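Long-range contact in signal transduction histidine-protein kinase/phosphatase MprB (PDB 6BLK), which probably autophosphorylates on a histidine using ATP and relays the phosphate in a two-component system, this piece being its ATP-binding kinase domain: residues A[5-18]-A[38-52]. Sequence-based numbering, arbitrary orientation.
Sequences VHEPVDMTEVIDRS and WQVIGDSSGLGRAVL
Ile41 CG2 sits over one face of the His6 imidazole as a CH-pi contact, 3.4 Å from the ring centroid and displaced toward the CD2–NE2 rim. At the other end of the ladder Met11 CG comes to the edge of the Trp38 indole, near its plane, 4.3 Å from CD1. Between them strands 7-10 and 38-40 run antiparallel: Glu7 and Gly42 exchange two backbone bonds, Val9 and Val40 another pair, and the N-H of Met11, the first residue of its helix, gives one more to Trp38 O. Pro8 CB rests on the Gln39 amide, 3.5 Å from NE2, on the face they share with Ile41. Both segments then turn into helices, with Asp10 and Asp43 as N-caps, and the two helices lie on one side of the mixed sheet, the alpha/beta sandwich of the GHKL (histidine kinase, gyrase B, HSP90) ATPases. Asp43 OD1 takes Gly46 N from above the carboxylate plane and Ser45 OG on its syn side, while OD2 reaches Val5 N through a water. Between the strand and helix 44-52, Val9 CG1 meets Leu47 CD1 at 3.8 Å; Met11, bent at chi2 and chi3 (-59° and -60°), curls its sulfur toward the same methyl. Farther along, the axes of helix segments 11-18 and 44-52 make an angle of 49°, Val14 CG1 packs on Gly48 CA at 3.7 Å, and Ser18 OG shares a water with Gly48 O, weakly on the carbonyl side.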
loop_
_atom_site.group_PDB
_atom_site.type_symbol
_atom_site.label_atom_id
_atom_site.label_comp_id
_atom_site.label_asym_id
_atom_site.label_seq_id
_atom_site.Cartn_x
_atom_site.Cartn_y
_atom_site.Cartn_z
ATOM N N VAL A 5 6.144 15.040 12.856
ATOM C CA VAL A 5 6.562 13.983 13.771
ATOM C C VAL A 5 7.777 13.285 13.168
ATOM O O VAL A 5 7.740 12.851 12.013
ATOM C CB VAL A 5 5.414 12.994 14.021
ATOM C CG1 VAL A 5 5.798 11.959 15.060
ATOM C CG2 VAL A 5 4.153 13.740 14.440
ATOM N N HIS A 6 8.872 13.183 13.957
ATOM C CA HIS A 6 10.142 12.594 13.508
ATOM C C HIS A 6 10.605 11.679 14.646
ATOM O O HIS A 6 11.467 12.053 15.446
ATOM C CB HIS A 6 11.169 13.676 13.197
ATOM C CG HIS A 6 12.214 13.269 12.205
ATOM N ND1 HIS A 6 11.964 13.205 10.852
ATOM C CD2 HIS A 6 13.515 12.923 12.363
ATOM C CE1 HIS A 6 13.061 12.827 10.217
ATOM N NE2 HIS A 6 14.016 12.648 11.112
ATOM N N GLU A 7 10.014 10.493 14.738
ATOM C CA GLU A 7 10.319 9.525 15.780
ATOM C C GLU A 7 10.548 8.145 15.176
ATOM O O GLU A 7 10.110 7.871 14.057
ATOM C CB GLU A 7 9.176 9.431 16.805
ATOM C CG GLU A 7 8.837 10.757 17.511
ATOM C CD GLU A 7 9.932 11.242 18.466
ATOM O OE1 GLU A 7 10.821 10.440 18.826
ATOM O OE2 GLU A 7 9.899 12.430 18.858
ATOM N N PRO A 8 11.227 7.252 15.894
ATOM C CA PRO A 8 11.393 5.877 15.390
ATOM C C PRO A 8 10.053 5.171 15.285
ATOM O O PRO A 8 9.238 5.214 16.211
ATOM C CB PRO A 8 12.308 5.216 16.431
ATOM C CG PRO A 8 12.927 6.316 17.167
ATOM C CD PRO A 8 11.995 7.475 17.133
ATOM N N VAL A 9 9.817 4.547 14.122
ATOM C CA VAL A 9 8.561 3.864 13.790
ATOM C C VAL A 9 8.864 2.409 13.424
ATOM O O VAL A 9 9.601 2.145 12.464
ATOM C CB VAL A 9 7.810 4.556 12.639
ATOM C CG1 VAL A 9 6.566 3.800 12.307
ATOM C CG2 VAL A 9 7.436 5.986 13.000
ATOM N N ASP A 10 8.273 1.468 14.164
ATOM C CA ASP A 10 8.394 0.031 13.884
ATOM C C ASP A 10 7.387 -0.360 12.800
ATOM O O ASP A 10 6.186 -0.357 13.032
ATOM C CB ASP A 10 8.155 -0.719 15.195
ATOM C CG ASP A 10 8.230 -2.205 15.071
ATOM O OD1 ASP A 10 8.154 -2.741 13.959
ATOM O OD2 ASP A 10 8.330 -2.851 16.138
ATOM N N MET A 11 7.866 -0.682 11.597
ATOM C CA MET A 11 6.948 -0.911 10.502
ATOM C C MET A 11 6.180 -2.214 10.670
ATOM O O MET A 11 5.093 -2.345 10.102
ATOM C CB MET A 11 7.677 -0.917 9.153
ATOM C CG MET A 11 8.142 0.454 8.675
ATOM S SD MET A 11 6.774 1.654 8.484
ATOM C CE MET A 11 5.725 0.902 7.282
ATOM N N THR A 12 6.708 -3.152 11.462
ATOM C CA THR A 12 5.955 -4.368 11.743
ATOM C C THR A 12 4.690 -4.031 12.512
ATOM O O THR A 12 3.620 -4.574 12.226
ATOM C CB THR A 12 6.810 -5.360 12.515
ATOM O OG1 THR A 12 8.002 -5.654 11.781
ATOM C CG2 THR A 12 6.024 -6.635 12.775
ATOM N N GLU A 13 4.783 -3.119 13.475
ATOM C CA GLU A 13 3.589 -2.762 14.227
ATOM C C GLU A 13 2.626 -1.948 13.373
ATOM O O GLU A 13 1.410 -2.149 13.450
ATOM C CB GLU A 13 3.972 -2.010 15.499
ATOM C CG GLU A 13 4.870 -2.777 16.470
ATOM C CD GLU A 13 4.113 -3.310 17.670
ATOM O OE1 GLU A 13 2.877 -3.489 17.568
ATOM O OE2 GLU A 13 4.756 -3.538 18.721
ATOM N N VAL A 14 3.145 -1.032 12.547
ATOM C CA VAL A 14 2.297 -0.234 11.675
ATOM C C VAL A 14 1.483 -1.135 10.762
ATOM O O VAL A 14 0.264 -0.978 10.624
ATOM C CB VAL A 14 3.154 0.759 10.873
ATOM C CG1 VAL A 14 2.350 1.395 9.771
ATOM C CG2 VAL A 14 3.699 1.807 11.810
ATOM N N ILE A 15 2.145 -2.100 10.133
ATOM C CA ILE A 15 1.447 -2.991 9.212
ATOM C C ILE A 15 0.464 -3.873 9.965
ATOM O O ILE A 15 -0.657 -4.087 9.500
ATOM C CB ILE A 15 2.464 -3.805 8.405
ATOM C CG1 ILE A 15 3.305 -2.853 7.554
ATOM C CG2 ILE A 15 1.749 -4.838 7.574
ATOM C CD1 ILE A 15 4.545 -3.481 6.972
ATOM N N ASP A 16 0.848 -4.375 11.143
ATOM C CA ASP A 16 -0.057 -5.242 11.908
ATOM C C ASP A 16 -1.321 -4.493 12.323
ATOM O O ASP A 16 -2.426 -5.050 12.260
ATOM C CB ASP A 16 0.655 -5.799 13.138
ATOM C CG ASP A 16 -0.252 -6.688 13.995
ATOM O OD1 ASP A 16 -1.354 -7.057 13.529
ATOM O OD2 ASP A 16 0.133 -7.014 15.138
ATOM N N ARG A 17 -1.175 -3.233 12.755
ATOM C CA ARG A 17 -2.339 -2.421 13.104
ATOM C C ARG A 17 -3.219 -2.188 11.890
ATOM O O ARG A 17 -4.447 -2.319 11.963
ATOM C CB ARG A 17 -1.915 -1.075 13.697
ATOM C CG ARG A 17 -1.237 -1.133 15.031
ATOM C CD ARG A 17 -0.806 0.280 15.482
ATOM N NE ARG A 17 -0.001 0.256 16.704
ATOM C CZ ARG A 17 -0.500 0.230 17.938
ATOM N NH1 ARG A 17 -1.812 0.224 18.135
ATOM N NH2 ARG A 17 0.318 0.209 18.984
ATOM N N SER A 18 -2.609 -1.806 10.766
ATOM C CA SER A 18 -3.376 -1.584 9.546
ATOM C C SER A 18 -4.115 -2.839 9.124
ATOM O O SER A 18 -5.258 -2.763 8.668
ATOM C CB SER A 18 -2.469 -1.116 8.417
ATOM O OG SER A 18 -1.834 0.096 8.760
ATOM N N TRP A 38 11.824 -3.542 10.142
ATOM C CA TRP A 38 12.282 -2.296 9.518
ATOM C C TRP A 38 11.817 -1.092 10.326
ATOM O O TRP A 38 10.632 -0.926 10.586
ATOM C CB TRP A 38 11.776 -2.189 8.086
ATOM C CG TRP A 38 12.465 -1.176 7.266
ATOM C CD1 TRP A 38 11.982 0.031 6.808
ATOM C CD2 TRP A 38 13.791 -1.298 6.771
ATOM N NE1 TRP A 38 12.966 0.677 6.082
ATOM C CE2 TRP A 38 14.085 -0.116 6.053
ATOM C CE3 TRP A 38 14.770 -2.277 6.889
ATOM C CZ2 TRP A 38 15.304 0.085 5.438
ATOM C CZ3 TRP A 38 15.980 -2.083 6.288
ATOM C CH2 TRP A 38 16.241 -0.898 5.560
ATOM N N GLN A 39 12.741 -0.197 10.635
ATOM C CA GLN A 39 12.446 1.007 11.406
ATOM C C GLN A 39 12.591 2.219 10.493
ATOM O O GLN A 39 13.591 2.354 9.792
ATOM C CB GLN A 39 13.384 1.157 12.610
ATOM C CG GLN A 39 13.160 2.448 13.388
ATOM C CD GLN A 39 14.264 2.749 14.375
ATOM O OE1 GLN A 39 15.271 3.369 14.037
ATOM N NE2 GLN A 39 14.085 2.302 15.598
ATOM N N VAL A 40 11.561 3.053 10.468
ATOM C CA VAL A 40 11.540 4.290 9.702
ATOM C C VAL A 40 11.459 5.431 10.703
ATOM O O VAL A 40 10.799 5.303 11.735
ATOM C CB VAL A 40 10.340 4.324 8.733
ATOM C CG1 VAL A 40 10.228 5.699 8.056
ATOM C CG2 VAL A 40 10.447 3.186 7.681
ATOM N N ILE A 41 12.148 6.538 10.420
ATOM C CA ILE A 41 12.041 7.733 11.252
ATOM C C ILE A 41 10.936 8.585 10.654
ATOM O O ILE A 41 11.002 8.970 9.482
ATOM C CB ILE A 41 13.369 8.510 11.321
ATOM C CG1 ILE A 41 14.542 7.606 11.747
ATOM C CG2 ILE A 41 13.218 9.711 12.276
ATOM C CD1 ILE A 41 14.400 7.002 13.104
ATOM N N GLY A 42 9.908 8.843 11.432
ATOM C CA GLY A 42 8.827 9.683 10.980
ATOM C C GLY A 42 7.606 9.626 11.868
ATOM O O GLY A 42 7.693 9.611 13.105
ATOM N N ASP A 43 6.446 9.525 11.213
ATOM C CA ASP A 43 5.145 9.790 11.807
ATOM C C ASP A 43 4.344 8.499 11.720
ATOM O O ASP A 43 3.846 8.154 10.638
ATOM C CB ASP A 43 4.477 10.919 11.054
ATOM C CG ASP A 43 3.108 11.259 11.580
ATOM O OD1 ASP A 43 2.536 10.463 12.356
ATOM O OD2 ASP A 43 2.604 12.336 11.194
ATOM N N SER A 44 4.209 7.778 12.839
ATOM C CA SER A 44 3.525 6.483 12.785
ATOM C C SER A 44 2.072 6.624 12.343
ATOM O O SER A 44 1.543 5.741 11.668
ATOM C CB SER A 44 3.610 5.761 14.137
ATOM O OG SER A 44 2.955 6.474 15.167
ATOM N N SER A 45 1.401 7.714 12.717
ATOM C CA SER A 45 0.004 7.876 12.327
ATOM C C SER A 45 -0.114 8.075 10.826
ATOM O O SER A 45 -1.001 7.489 10.177
ATOM C CB SER A 45 -0.622 9.051 13.073
ATOM O OG SER A 45 0.052 10.255 12.760
ATOM N N GLY A 46 0.796 8.864 10.252
ATOM C CA GLY A 46 0.776 9.087 8.818
ATOM C C GLY A 46 1.096 7.818 8.053
ATOM O O GLY A 46 0.423 7.484 7.080
ATOM N N LEU A 47 2.111 7.081 8.510
ATOM C CA LEU A 47 2.470 5.831 7.860
ATOM C C LEU A 47 1.347 4.821 7.985
ATOM O O LEU A 47 1.079 4.074 7.042
ATOM C CB LEU A 47 3.754 5.251 8.461
ATOM C CG LEU A 47 5.009 6.046 8.116
ATOM C CD1 LEU A 47 6.137 5.682 9.050
ATOM C CD2 LEU A 47 5.418 5.927 6.655
ATOM N N GLY A 48 0.703 4.770 9.146
ATOM C CA GLY A 48 -0.421 3.862 9.309
ATOM C C GLY A 48 -1.566 4.206 8.377
ATOM O O GLY A 48 -2.204 3.323 7.794
ATOM N N ARG A 49 -1.821 5.500 8.200
ATOM C CA ARG A 49 -2.857 5.937 7.289
ATOM C C ARG A 49 -2.517 5.532 5.865
ATOM O O ARG A 49 -3.381 5.081 5.113
ATOM C CB ARG A 49 -3.020 7.448 7.396
ATOM C CG ARG A 49 -4.091 8.006 6.503
ATOM C CD ARG A 49 -4.271 9.491 6.754
ATOM N NE ARG A 49 -5.363 10.057 5.962
ATOM C CZ ARG A 49 -5.716 11.339 5.991
ATOM N NH1 ARG A 49 -5.065 12.183 6.779
ATOM N NH2 ARG A 49 -6.721 11.777 5.242
ATOM N N ALA A 50 -1.250 5.665 5.488
ATOM C CA ALA A 50 -0.832 5.318 4.142
ATOM C C ALA A 50 -0.956 3.821 3.887
ATOM O O ALA A 50 -1.513 3.408 2.866
ATOM C CB ALA A 50 0.581 5.829 3.909
ATOM N N VAL A 51 -0.474 2.986 4.807
ATOM C CA VAL A 51 -0.584 1.548 4.599
ATOM C C VAL A 51 -2.049 1.121 4.584
ATOM O O VAL A 51 -2.462 0.325 3.731
ATOM C CB VAL A 51 0.231 0.789 5.659
ATOM C CG1 VAL A 51 0.010 -0.706 5.540
ATOM C CG2 VAL A 51 1.716 1.111 5.530
ATOM N N LEU A 52 -2.854 1.634 5.522
ATOM C CA LEU A 52 -4.275 1.265 5.548
ATOM C C LEU A 52 -4.966 1.679 4.259
ATOM O O LEU A 52 -5.813 0.944 3.740
ATOM C CB LEU A 52 -4.963 1.884 6.755
ATOM C CG LEU A 52 -6.461 1.626 6.910
ATOM C CD1 LEU A 52 -6.695 0.138 7.016
ATOM C CD2 LEU A 52 -6.984 2.361 8.145
HETATM O O HOH W 1 4.161 14.452 10.738
HETATM O O HOH W 2 9.006 -4.052 9.585
HETATM O O HOH W 3 -3.442 1.993 10.432
#